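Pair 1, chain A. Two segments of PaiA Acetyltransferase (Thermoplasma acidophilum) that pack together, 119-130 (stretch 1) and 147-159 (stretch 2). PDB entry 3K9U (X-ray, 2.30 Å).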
# COMPACT_ATOMS: atom_id res chain seq x y z
N GLY A 119 22.36 23.64 -10.26
CA GLY A 119 23.34 23.10 -11.19
C GLY A 119 23.91 21.74 -10.78
O GLY A 119 24.95 21.35 -11.28
N ILE A 120 23.23 21.02 -9.89
CA ILE A 120 23.72 19.72 -9.41
C ILE A 120 23.57 18.73 -10.55
O ILE A 120 22.50 18.65 -11.15
CB ILE A 120 22.96 19.20 -8.14
CG1 ILE A 120 23.43 19.94 -6.88
CG2 ILE A 120 23.21 17.70 -7.91
CD1 ILE A 120 23.20 21.39 -6.89
N LEU A 121 24.63 18.00 -10.86
CA LEU A 121 24.62 17.09 -12.01
C LEU A 121 24.66 15.61 -11.61
O LEU A 121 24.72 14.74 -12.49
CB LEU A 121 25.76 17.43 -12.99
CG LEU A 121 25.72 18.80 -13.70
CD1 LEU A 121 27.00 19.02 -14.46
CD2 LEU A 121 24.50 18.94 -14.63
N GLU A 122 24.58 15.33 -10.31
CA GLU A 122 24.67 13.96 -9.80
C GLU A 122 24.04 13.83 -8.42
O GLU A 122 24.20 14.71 -7.56
CB GLU A 122 26.14 13.56 -9.74
CG GLU A 122 26.44 12.10 -9.39
CD GLU A 122 27.89 11.73 -9.77
OE1 GLU A 122 28.15 10.58 -10.18
OE2 GLU A 122 28.77 12.62 -9.69
N CYS A 123 23.33 12.72 -8.21
CA CYS A 123 22.67 12.40 -6.96
C CYS A 123 22.96 10.96 -6.60
O CYS A 123 22.77 10.08 -7.43
CB CYS A 123 21.17 12.60 -7.10
SG CYS A 123 20.28 12.32 -5.54
N ARG A 124 23.40 10.70 -5.37
CA ARG A 124 23.61 9.32 -4.93
C ARG A 124 22.74 8.98 -3.76
O ARG A 124 22.21 9.86 -3.09
CB ARG A 124 25.09 9.03 -4.62
CG ARG A 124 25.77 10.00 -3.68
CD ARG A 124 27.31 9.91 -3.74
NE ARG A 124 27.84 9.04 -2.68
CZ ARG A 124 28.24 7.79 -2.85
NH1 ARG A 124 28.21 7.22 -4.06
NH2 ARG A 124 28.68 7.09 -1.80
N LEU A 125 22.56 7.69 -3.52
CA LEU A 125 21.75 7.23 -2.41
C LEU A 125 22.14 5.82 -2.00
O LEU A 125 22.70 5.07 -2.80
CB LEU A 125 20.27 7.30 -2.78
CG LEU A 125 19.74 6.37 -3.89
CD1 LEU A 125 19.40 4.96 -3.32
CD2 LEU A 125 18.55 6.95 -4.62
N TYR A 126 21.85 5.47 -0.74
CA TYR A 126 21.98 4.10 -0.26
C TYR A 126 20.57 3.56 -0.03
O TYR A 126 19.74 4.21 0.60
CB TYR A 126 22.78 4.06 1.06
CG TYR A 126 24.24 4.51 0.98
CD1 TYR A 126 25.28 3.66 1.36
CD2 TYR A 126 24.57 5.78 0.54
CE1 TYR A 126 26.64 4.07 1.30
CE2 TYR A 126 25.90 6.20 0.48
CZ TYR A 126 26.93 5.35 0.85
OH TYR A 126 28.23 5.82 0.74
N VAL A 127 20.30 2.37 -0.54
CA VAL A 127 19.06 1.65 -0.28
C VAL A 127 19.43 0.21 0.12
O VAL A 127 20.37 -0.41 -0.44
CB VAL A 127 18.15 1.66 -1.52
CG1 VAL A 127 18.86 1.09 -2.74
CG2 VAL A 127 16.80 0.90 -1.26
N HIS A 128 18.73 -0.32 1.11
CA HIS A 128 18.93 -1.71 1.53
C HIS A 128 18.53 -2.64 0.37
O HIS A 128 17.49 -2.46 -0.24
CB HIS A 128 18.08 -2.03 2.77
CG HIS A 128 18.50 -3.28 3.49
ND1 HIS A 128 18.32 -4.54 2.97
CD2 HIS A 128 19.05 -3.46 4.72
CE1 HIS A 128 18.77 -5.44 3.82
NE2 HIS A 128 19.22 -4.82 4.89
N ARG A 129 19.37 -3.62 0.09
CA ARG A 129 19.15 -4.56 -1.01
C ARG A 129 17.88 -5.39 -0.90
O ARG A 129 17.37 -5.80 -1.91
CB ARG A 129 20.36 -5.48 -1.14
CG ARG A 129 20.45 -6.54 -0.03
CD ARG A 129 21.90 -6.79 0.39
NE ARG A 129 22.66 -7.55 -0.59
CZ ARG A 129 23.95 -7.36 -0.88
NH1 ARG A 129 24.54 -8.14 -1.80
NH2 ARG A 129 24.66 -6.39 -0.30
N GLN A 130 17.35 -5.63 0.31
CA GLN A 130 16.05 -6.33 0.39
C GLN A 130 14.85 -5.40 0.35
O GLN A 130 13.72 -5.86 0.37
CB GLN A 130 15.95 -7.22 1.63
CG GLN A 130 17.03 -8.27 1.76
CD GLN A 130 16.91 -8.99 3.08
OE1 GLN A 130 17.81 -8.93 3.92
NE2 GLN A 130 15.76 -9.62 3.29
N ASP A 147 27.49 0.21 -6.95
CA ASP A 147 28.31 -0.43 -5.93
C ASP A 147 27.43 -0.99 -4.80
O ASP A 147 26.24 -0.72 -4.72
CB ASP A 147 29.31 0.60 -5.36
CG ASP A 147 30.58 -0.04 -4.79
OD1 ASP A 147 30.83 -1.25 -5.01
OD2 ASP A 147 31.33 0.69 -4.12
N THR A 148 28.05 -1.79 -3.95
CA THR A 148 27.42 -2.29 -2.74
C THR A 148 28.27 -1.83 -1.55
O THR A 148 29.47 -1.59 -1.69
CB THR A 148 27.28 -3.84 -2.78
OG1 THR A 148 28.55 -4.46 -2.59
CG2 THR A 148 26.70 -4.32 -4.12
N ASP A 149 27.62 -1.63 -0.41
CA ASP A 149 28.29 -1.32 0.84
C ASP A 149 27.55 -2.00 2.01
O ASP A 149 26.50 -1.54 2.43
CB ASP A 149 28.36 0.20 1.05
CG ASP A 149 29.23 0.59 2.25
OD1 ASP A 149 30.30 -0.02 2.43
OD2 ASP A 149 28.84 1.50 3.02
N GLY A 150 28.11 -3.08 2.53
CA GLY A 150 27.42 -3.90 3.53
C GLY A 150 26.13 -4.46 2.96
O GLY A 150 26.13 -5.03 1.87
N SER A 151 25.01 -4.22 3.65
CA SER A 151 23.70 -4.68 3.15
C SER A 151 23.00 -3.70 2.19
O SER A 151 21.92 -3.99 1.71
CB SER A 151 22.79 -5.03 4.33
OG SER A 151 22.60 -3.89 5.12
N ASP A 152 23.62 -2.56 1.89
CA ASP A 152 23.07 -1.61 0.94
C ASP A 152 23.63 -1.69 -0.48
O ASP A 152 24.77 -2.12 -0.72
CB ASP A 152 23.40 -0.19 1.39
CG ASP A 152 22.84 0.15 2.75
OD1 ASP A 152 21.88 -0.51 3.21
OD2 ASP A 152 23.36 1.12 3.33
N PHE A 153 22.81 -1.22 -1.42
CA PHE A 153 23.25 -0.88 -2.76
C PHE A 153 23.44 0.64 -2.86
O PHE A 153 22.59 1.41 -2.41
CB PHE A 153 22.18 -1.25 -3.79
CG PHE A 153 22.04 -2.70 -4.07
CD1 PHE A 153 20.78 -3.23 -4.29
CD2 PHE A 153 23.13 -3.52 -4.18
CE1 PHE A 153 20.62 -4.58 -4.59
CE2 PHE A 153 22.97 -4.85 -4.45
CZ PHE A 153 21.71 -5.38 -4.65
N ILE A 154 24.51 1.04 -3.51
CA ILE A 154 24.76 2.45 -3.75
C ILE A 154 24.24 2.76 -5.16
O ILE A 154 24.65 2.11 -6.12
CB ILE A 154 26.27 2.80 -3.63
CG1 ILE A 154 26.78 2.55 -2.21
CG2 ILE A 154 26.55 4.25 -4.06
CD1 ILE A 154 28.31 2.59 -2.06
N MET A 155 23.32 3.71 -5.28
CA MET A 155 22.79 4.06 -6.59
C MET A 155 23.12 5.50 -6.96
O MET A 155 23.27 6.34 -6.09
CB MET A 155 21.28 3.85 -6.65
CG MET A 155 20.85 2.45 -6.26
SD MET A 155 19.07 2.19 -6.33
CE MET A 155 18.79 1.95 -8.10
N GLU A 156 23.23 5.76 -8.25
CA GLU A 156 23.53 7.07 -8.78
C GLU A 156 22.65 7.38 -9.96
O GLU A 156 22.28 6.49 -10.73
CB GLU A 156 25.02 7.21 -9.19
CG GLU A 156 25.98 7.00 -8.00
CD GLU A 156 27.49 7.19 -8.32
OE1 GLU A 156 27.86 7.96 -9.25
OE2 GLU A 156 28.30 6.55 -7.62
N LYS A 157 22.36 8.67 -10.11
CA LYS A 157 21.69 9.22 -11.27
C LYS A 157 22.42 10.48 -11.64
O LYS A 157 22.73 11.31 -10.77
CB LYS A 157 20.26 9.59 -10.90
CG LYS A 157 19.40 10.17 -12.06
CD LYS A 157 17.96 10.45 -11.55
CE LYS A 157 17.05 10.95 -12.66
NZ LYS A 157 15.63 11.05 -12.17
N LYS A 158 22.64 10.64 -12.94
CA LYS A 158 23.34 11.77 -13.53
C LYS A 158 22.34 12.75 -14.17
O LYS A 158 21.32 12.34 -14.70
CB LYS A 158 24.27 11.26 -14.63
CG LYS A 158 25.34 10.28 -14.15
CD LYS A 158 26.56 11.02 -13.60
CE LYS A 158 27.51 11.46 -14.71
NZ LYS A 158 28.44 12.56 -14.25
N TYR A 159 22.65 14.04 -14.16
CA TYR A 159 21.76 15.05 -14.72
C TYR A 159 22.37 15.83 -15.88
O TYR A 159 23.58 15.91 -16.03
CB TYR A 159 21.33 16.02 -13.63
CG TYR A 159 20.51 15.34 -12.58
CD1 TYR A 159 21.12 14.71 -11.50
CD2 TYR A 159 19.12 15.27 -12.69
CE1 TYR A 159 20.38 14.04 -10.53
CE2 TYR A 159 18.36 14.61 -11.71
CZ TYR A 159 19.00 14.01 -10.63
OH TYR A 159 18.28 13.36 -9.66
OXT TYR A 159 21.63 16.38 -16.69

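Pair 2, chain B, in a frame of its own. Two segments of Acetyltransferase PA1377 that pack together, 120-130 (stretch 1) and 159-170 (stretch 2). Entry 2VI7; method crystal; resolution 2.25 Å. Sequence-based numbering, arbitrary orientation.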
# COMPACT_ATOMS: atom_id res chain seq x y z
N LEU B 120 -16.71 -4.66 6.13
CA LEU B 120 -15.31 -5.00 5.94
C LEU B 120 -14.86 -5.91 7.07
O LEU B 120 -15.30 -5.75 8.21
CB LEU B 120 -14.43 -3.74 5.92
CG LEU B 120 -14.61 -2.79 4.75
CD1 LEU B 120 -13.67 -1.60 4.93
CD2 LEU B 120 -14.33 -3.53 3.44
N ARG B 121 -13.98 -6.85 6.75
CA ARG B 121 -13.46 -7.79 7.75
C ARG B 121 -12.15 -7.28 8.35
O ARG B 121 -11.78 -7.67 9.45
CB ARG B 121 -13.20 -9.15 7.09
CG ARG B 121 -12.66 -10.23 8.02
CD ARG B 121 -12.13 -11.38 7.18
NE ARG B 121 -11.71 -12.55 7.95
CZ ARG B 121 -12.53 -13.48 8.42
NH1 ARG B 121 -13.84 -13.38 8.22
NH2 ARG B 121 -12.04 -14.54 9.06
N ARG B 122 -11.46 -6.40 7.64
CA ARG B 122 -10.17 -5.91 8.09
C ARG B 122 -9.96 -4.44 7.77
O ARG B 122 -10.22 -4.01 6.65
CB ARG B 122 -9.09 -6.76 7.41
CG ARG B 122 -7.66 -6.40 7.69
CD ARG B 122 -6.75 -7.22 6.80
NE ARG B 122 -5.38 -6.69 6.84
CZ ARG B 122 -4.52 -6.94 7.81
NH1 ARG B 122 -4.86 -7.72 8.82
NH2 ARG B 122 -3.32 -6.37 7.81
N VAL B 123 -9.49 -3.68 8.75
CA VAL B 123 -9.20 -2.27 8.53
C VAL B 123 -7.74 -2.09 8.94
O VAL B 123 -7.34 -2.54 10.01
CB VAL B 123 -10.10 -1.35 9.37
CG1 VAL B 123 -9.80 0.11 9.05
CG2 VAL B 123 -11.55 -1.64 9.08
N GLU B 124 -6.97 -1.45 8.07
CA GLU B 124 -5.54 -1.27 8.28
C GLU B 124 -5.09 0.18 8.43
O GLU B 124 -5.69 1.10 7.87
CB GLU B 124 -4.80 -1.90 7.10
CG GLU B 124 -5.45 -3.19 6.62
CD GLU B 124 -5.02 -3.59 5.22
OE1 GLU B 124 -4.85 -2.68 4.38
OE2 GLU B 124 -4.88 -4.80 4.96
N LEU B 125 -4.02 0.38 9.19
CA LEU B 125 -3.47 1.72 9.40
C LEU B 125 -2.01 1.62 9.81
O LEU B 125 -1.52 0.54 10.12
CB LEU B 125 -4.26 2.46 10.49
CG LEU B 125 -4.14 2.02 11.97
CD1 LEU B 125 -2.77 2.37 12.52
CD2 LEU B 125 -5.20 2.74 12.78
N THR B 126 -1.32 2.75 9.78
CA THR B 126 0.08 2.79 10.20
C THR B 126 0.12 4.02 11.08
O THR B 126 -0.64 4.96 10.86
CB THR B 126 1.08 2.96 9.02
OG1 THR B 126 0.75 4.15 8.28
CG2 THR B 126 1.05 1.75 8.10
N VAL B 127 0.97 4.00 12.09
CA VAL B 127 1.08 5.13 13.01
C VAL B 127 2.54 5.19 13.49
O VAL B 127 3.18 4.16 13.69
CB VAL B 127 0.08 4.97 14.22
CG1 VAL B 127 0.21 3.62 14.85
CG2 VAL B 127 0.36 5.98 15.29
N TYR B 128 3.07 6.39 13.64
CA TYR B 128 4.44 6.54 14.10
C TYR B 128 4.62 5.92 15.48
O TYR B 128 3.82 6.17 16.37
CB TYR B 128 4.80 8.02 14.11
CG TYR B 128 4.86 8.58 12.70
CD1 TYR B 128 4.14 9.71 12.33
CD2 TYR B 128 5.64 7.95 11.72
CE1 TYR B 128 4.19 10.21 11.02
CE2 TYR B 128 5.68 8.43 10.41
CZ TYR B 128 4.96 9.56 10.07
OH TYR B 128 5.00 10.05 8.78
N THR B 129 5.67 5.12 15.65
CA THR B 129 5.92 4.43 16.92
C THR B 129 5.97 5.27 18.19
O THR B 129 5.73 4.74 19.29
CB THR B 129 7.22 3.60 16.88
OG1 THR B 129 8.34 4.46 16.65
CG2 THR B 129 7.16 2.55 15.81
N ASP B 130 6.25 6.56 18.07
CA ASP B 130 6.33 7.42 19.25
C ASP B 130 5.11 8.31 19.45
O ASP B 130 5.12 9.20 20.31
CB ASP B 130 7.60 8.27 19.18
CG ASP B 130 7.57 9.29 18.04
OD1 ASP B 130 6.66 9.23 17.19
OD2 ASP B 130 8.48 10.16 18.00
N PHE B 159 14.37 9.59 9.07
CA PHE B 159 13.53 8.42 8.84
C PHE B 159 13.02 7.91 10.18
O PHE B 159 13.80 7.70 11.11
CB PHE B 159 14.34 7.35 8.12
CG PHE B 159 14.72 7.72 6.72
CD1 PHE B 159 15.97 7.39 6.22
CD2 PHE B 159 13.83 8.43 5.92
CE1 PHE B 159 16.32 7.74 4.94
CE2 PHE B 159 14.16 8.78 4.63
CZ PHE B 159 15.42 8.44 4.14
N VAL B 160 11.71 7.74 10.26
CA VAL B 160 11.07 7.28 11.48
C VAL B 160 10.37 5.96 11.24
O VAL B 160 10.13 5.58 10.10
CB VAL B 160 10.06 8.34 11.98
CG1 VAL B 160 10.79 9.65 12.31
CG2 VAL B 160 9.00 8.57 10.94
N ASP B 161 10.05 5.25 12.32
CA ASP B 161 9.37 3.97 12.20
C ASP B 161 7.88 4.13 12.45
O ASP B 161 7.43 5.14 12.97
CB ASP B 161 9.95 2.96 13.20
CG ASP B 161 11.47 2.93 13.21
OD1 ASP B 161 12.09 3.02 12.12
OD2 ASP B 161 12.06 2.79 14.30
N VAL B 162 7.11 3.12 12.06
CA VAL B 162 5.68 3.13 12.28
C VAL B 162 5.25 1.74 12.71
O VAL B 162 5.96 0.77 12.49
CB VAL B 162 4.85 3.47 11.00
CG1 VAL B 162 5.28 4.80 10.42
CG2 VAL B 162 4.95 2.34 9.98
N TYR B 163 4.10 1.69 13.35
CA TYR B 163 3.51 0.42 13.74
C TYR B 163 2.44 0.17 12.68
O TYR B 163 1.67 1.07 12.32
CB TYR B 163 2.85 0.52 15.12
CG TYR B 163 3.83 0.47 16.26
CD1 TYR B 163 3.75 1.37 17.31
CD2 TYR B 163 4.82 -0.49 16.30
CE1 TYR B 163 4.66 1.32 18.37
CE2 TYR B 163 5.74 -0.56 17.35
CZ TYR B 163 5.65 0.35 18.38
OH TYR B 163 6.57 0.29 19.41
N SER B 164 2.41 -1.04 12.15
CA SER B 164 1.41 -1.42 11.17
C SER B 164 0.32 -2.07 12.01
O SER B 164 0.56 -3.08 12.66
CB SER B 164 2.00 -2.43 10.20
OG SER B 164 1.08 -2.72 9.17
N MET B 165 -0.88 -1.48 12.02
CA MET B 165 -1.98 -2.03 12.81
C MET B 165 -3.18 -2.46 11.99
O MET B 165 -3.38 -2.01 10.87
CB MET B 165 -2.43 -1.01 13.85
CG MET B 165 -1.32 -0.55 14.79
SD MET B 165 -1.93 0.66 15.95
CE MET B 165 -2.45 -0.41 17.29
N ALA B 166 -3.96 -3.36 12.55
CA ALA B 166 -5.14 -3.87 11.88
C ALA B 166 -6.21 -4.16 12.91
O ALA B 166 -5.91 -4.54 14.03
CB ALA B 166 -4.81 -5.13 11.10
N ARG B 167 -7.47 -3.95 12.52
CA ARG B 167 -8.61 -4.22 13.37
C ARG B 167 -9.44 -5.25 12.63
O ARG B 167 -9.91 -4.99 11.52
CB ARG B 167 -9.41 -2.94 13.58
CG ARG B 167 -10.74 -3.11 14.27
CD ARG B 167 -11.37 -1.74 14.39
NE ARG B 167 -12.70 -1.68 14.98
CZ ARG B 167 -13.84 -1.96 14.35
NH1 ARG B 167 -13.84 -2.35 13.08
NH2 ARG B 167 -14.99 -1.78 14.98
N LEU B 168 -9.60 -6.43 13.22
CA LEU B 168 -10.36 -7.52 12.61
C LEU B 168 -11.77 -7.66 13.17
O LEU B 168 -12.03 -7.46 14.36
CB LEU B 168 -9.62 -8.85 12.74
CG LEU B 168 -8.33 -9.02 11.93
CD1 LEU B 168 -7.63 -10.27 12.37
CD2 LEU B 168 -8.64 -9.08 10.45
N ARG B 169 -12.68 -8.04 12.29
CA ARG B 169 -14.08 -8.21 12.61
C ARG B 169 -14.51 -9.58 12.11
O ARG B 169 -14.77 -9.77 10.92
CB ARG B 169 -14.84 -7.09 11.92
CG ARG B 169 -16.28 -7.02 12.25
CD ARG B 169 -16.85 -5.72 11.73
NE ARG B 169 -18.31 -5.79 11.68
CZ ARG B 169 -18.99 -6.33 10.68
NH1 ARG B 169 -18.36 -6.85 9.64
NH2 ARG B 169 -20.32 -6.36 10.74
N ARG B 170 -14.57 -10.55 13.01
CA ARG B 170 -14.92 -11.93 12.64
C ARG B 170 -16.01 -12.53 13.54
O ARG B 170 -17.18 -12.10 13.41
CB ARG B 170 -13.66 -12.81 12.68
CG ARG B 170 -12.49 -12.19 11.91
CD ARG B 170 -11.25 -13.08 11.88
NE ARG B 170 -10.40 -12.96 13.06
CZ ARG B 170 -9.19 -13.49 13.16
NH1 ARG B 170 -8.67 -14.18 12.14
NH2 ARG B 170 -8.48 -13.34 14.28

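The two pairs differ most sharply on the sheet face that carries Glu A122, Arg A124, Tyr A126, Ile A154 and Glu A156 in pair 1. There the charged groups meet across the strands: Glu A156 OE2 lies at the edge of the Arg A124 guanidinium in a long salt bridge (NH1 to OE2, 3.6 Å), while Glu A122 OE1 sits only 2.8 Å from Glu A156 OE1, a close approach of two acceptors that is not a hydrogen bond. In pair 2 the order of charges along the first strand is reversed, with Arg B122 matching Glu A122 and Glu B124 matching Arg A124, and the salt bridge runs within that strand, from Arg B122 NE to Glu B124 OE2 at 2.7 Å. Ala B166, in the place of Glu A156, brings no charge; its CB instead lies over one face of the Arg B122 guanidinium, 3.5 Å from NH1.

These differences are built on nearly the same backbone. Fourteen central residues superpose with an RMSD of 0.4 Å, and the strands run antiparallel, at 152° in pair 1 and 147° in pair 2. Paired hydrogen bonds link Cys A123 with Lys A157, Leu A125 with Met A155 and Val A127 with Phe A153; the matching residues Val B123 and Arg B167, Leu B125 and Met B165, and Val B127 and Tyr B163 do the same.

On the face holding these residues the two pairs are most alike. Leu A125 and Leu B125 adopt the same p, p rotamer, and their side-chain centres coincide. Each sets CD1 against the CB of the matched methionine, 4.0 Å from Met A155 CB and 3.6 Å from Met B165 CB. The valines agree too: Val A127 CG1 to Met A155 SD and Val B127 CG1 to Met B165 SD both measure 3.8 Å.

Next to this apolar patch, an aromatic ring is covered in two ways. Arg A129 CB stands over the Phe A153 ring, 3.9 Å from its centroid, whereas the shorter Thr B129 places CG2 3.6 Å from the Tyr B163 centroid, almost along the ring normal. Both covering residues are anchored by backbone hydrogen bonds, Arg A129 N to Ser A151 O (3.0 Å) and Thr B129 N to Asp B161 O (3.2 Å).

At the neighbouring position the rotamers part. His A128 takes t and accepts a hydrogen bond from Gln A130 N at ND1 (3.0 Å); Tyr B128 takes m, bringing CD2 within 3.4 Å of Val B162 CG1 and CE2 within 3.4 Å of Val B160 CG2.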